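Local coordinates for protein cellulase IBT99 (Metagenomes, PDB 6WBT) that probably hydrolyses 6-phospho-alpha-glucosides in gut microorganisms as a family 4 glycosyl hydrolase that binds NAD and manganese and holds glucose-6-phosphate, at residues E136-S139 and K140-I144. Residues are numbered along the deposited sequence; the frame is centred on the assembly and turned at random.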
loop_
_atom_site.group_PDB
_atom_site.type_symbol
_atom_site.label_atom_id
_atom_site.label_comp_id
_atom_site.label_asym_id
_atom_site.label_seq_id
_atom_site.Cartn_x
_atom_site.Cartn_y
_atom_site.Cartn_z
ATOM N N GLU A 136 -29.634 20.149 5.888
ATOM C CA GLU A 136 -30.657 21.004 5.301
ATOM C C GLU A 136 -31.212 22.028 6.283
ATOM O O GLU A 136 -31.464 23.175 5.898
ATOM C CB GLU A 136 -31.804 20.142 4.759
ATOM C CG GLU A 136 -32.510 20.710 3.534
ATOM C CD GLU A 136 -33.613 19.796 3.026
ATOM O OE1 GLU A 136 -34.538 19.489 3.807
ATOM O OE2 GLU A 136 -33.550 19.378 1.851
ATOM N N TYR A 137 -31.396 21.644 7.542
ATOM C CA TYR A 137 -32.046 22.488 8.540
ATOM C C TYR A 137 -31.102 23.023 9.605
ATOM O O TYR A 137 -31.262 24.164 10.042
ATOM C CB TYR A 137 -33.180 21.711 9.225
ATOM C CG TYR A 137 -34.288 21.275 8.292
ATOM C CD1 TYR A 137 -34.649 22.050 7.197
ATOM C CD2 TYR A 137 -34.973 20.085 8.505
ATOM C CE1 TYR A 137 -35.661 21.654 6.342
ATOM C CE2 TYR A 137 -35.987 19.680 7.655
ATOM C CZ TYR A 137 -36.326 20.468 6.576
ATOM O OH TYR A 137 -37.336 20.067 5.729
ATOM N N ALA A 138 -30.121 22.237 10.040
ATOM C CA ALA A 138 -29.298 22.627 11.173
ATOM C C ALA A 138 -28.259 23.667 10.763
ATOM O O ALA A 138 -28.156 24.069 9.599
ATOM C CB ALA A 138 -28.628 21.406 11.794
ATOM N N SER A 139 -27.486 24.111 11.749
ATOM C CA SER A 139 -26.426 25.076 11.512
ATOM C C SER A 139 -25.361 24.486 10.594
ATOM O O SER A 139 -25.176 23.271 10.507
ATOM C CB SER A 139 -25.792 25.507 12.835
ATOM O OG SER A 139 -24.598 26.238 12.614
ATOM N N LYS A 140 -24.651 25.376 9.900
ATOM C CA LYS A 140 -23.581 24.948 9.010
ATOM C C LYS A 140 -22.367 24.423 9.764
ATOM O O LYS A 140 -21.505 23.786 9.150
ATOM C CB LYS A 140 -23.172 26.100 8.086
ATOM C CG LYS A 140 -23.957 26.161 6.778
ATOM C CD LYS A 140 -25.446 26.368 7.011
ATOM C CE LYS A 140 -26.229 26.271 5.713
ATOM N NZ LYS A 140 -27.695 26.384 5.944
ATOM N N LYS A 141 -22.282 24.668 11.071
ATOM C CA LYS A 141 -21.244 24.096 11.919
ATOM C C LYS A 141 -21.815 23.087 12.909
ATOM O O LYS A 141 -21.321 22.962 14.032
ATOM C CB LYS A 141 -20.487 25.194 12.665
ATOM C CG LYS A 141 -19.484 25.959 11.818
ATOM C CD LYS A 141 -18.567 26.800 12.692
ATOM C CE LYS A 141 -17.474 27.470 11.875
ATOM N NZ LYS A 141 -16.507 28.197 12.746
ATOM N N TYR A 142 -22.856 22.362 12.505
ATOM C CA TYR A 142 -23.483 21.399 13.394
ATOM C C TYR A 142 -22.539 20.234 13.676
ATOM O O TYR A 142 -21.544 20.017 12.979
ATOM C CB TYR A 142 -24.789 20.878 12.789
ATOM C CG TYR A 142 -24.596 19.862 11.683
ATOM C CD1 TYR A 142 -24.406 20.265 10.368
ATOM C CD2 TYR A 142 -24.608 18.499 11.955
ATOM C CE1 TYR A 142 -24.228 19.339 9.356
ATOM C CE2 TYR A 142 -24.427 17.569 10.952
ATOM C CZ TYR A 142 -24.241 17.993 9.655
ATOM O OH TYR A 142 -24.065 17.063 8.657
ATOM N N TRP A 143 -22.864 19.478 14.720
ATOM C CA TRP A 143 -22.129 18.266 15.055
ATOM C C TRP A 143 -23.110 17.207 15.522
ATOM O O TRP A 143 -23.975 17.485 16.359
ATOM C CB TRP A 143 -21.076 18.522 16.139
ATOM C CG TRP A 143 -19.826 19.157 15.622
ATOM C CD1 TRP A 143 -19.367 20.410 15.905
ATOM C CD2 TRP A 143 -18.874 18.573 14.725
ATOM N NE1 TRP A 143 -18.185 20.640 15.243
ATOM C CE2 TRP A 143 -17.861 19.528 14.512
ATOM C CE3 TRP A 143 -18.779 17.335 14.083
ATOM C CZ2 TRP A 143 -16.769 19.286 13.683
ATOM C CZ3 TRP A 143 -17.693 17.095 13.261
ATOM C CH2 TRP A 143 -16.702 18.066 13.067
ATOM N N ILE A 144 -22.977 16.004 14.980
ATOM C CA ILE A 144 -23.795 14.866 15.378
ATOM C C ILE A 144 -22.888 13.899 16.127
ATOM O O ILE A 144 -22.155 13.114 15.513
ATOM C CB ILE A 144 -24.460 14.182 14.178
ATOM C CG1 ILE A 144 -25.317 15.181 13.408
ATOM C CG2 ILE A 144 -25.300 13.003 14.651
ATOM C CD1 ILE A 144 -25.986 14.579 12.202
#
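Ser-139 and Tyr-142 form the two ends of a type I beta turn, a compact example of how a Rossmann-like domain reverses its chain between a helix and the next parallel strand. The turn is closed by Tyr-142 N, which donates to Ser-139 O over 3.2 Å in a bent bond (139° at the hydrogen), the donor standing well above the carbonyl plane. The serine side chain adds a second grip. With OG anti to its own nitrogen (chi1 169°), the hydroxyl lies beside the carbonyl carbon and faces the Lys-141 amide, from whose N it accepts a nearly straight bond (169°). This serine-headed arrangement, side-chain oxygen to the amide two residues on, is that of an ST turn. A glycine in place of Ser-139 would probably leave the Lys-141 amide without this acceptor and the turn freer to flex. The Lys-140 chain folds back at its chi2 bend, bringing CD to 4.0 Å from Ser-139 C. Just before the turn, Ala-138 CB packs 4.0 Å from Tyr-142 CB, and Ser-139 O sits in the plane of the tyrosine ring, 3.1 Å from CD1 at its edge. The tyrosine side chain also touches Cys-134 of helix 114-136. Ser-139 thus supplies both acceptors, its carbonyl O for Tyr-142 N and its hydroxyl OG for Lys-141 N, and a buried alanine–tyrosine pair ties the polar reversal to the apolar layer between helix 114-136 and strand 143-146.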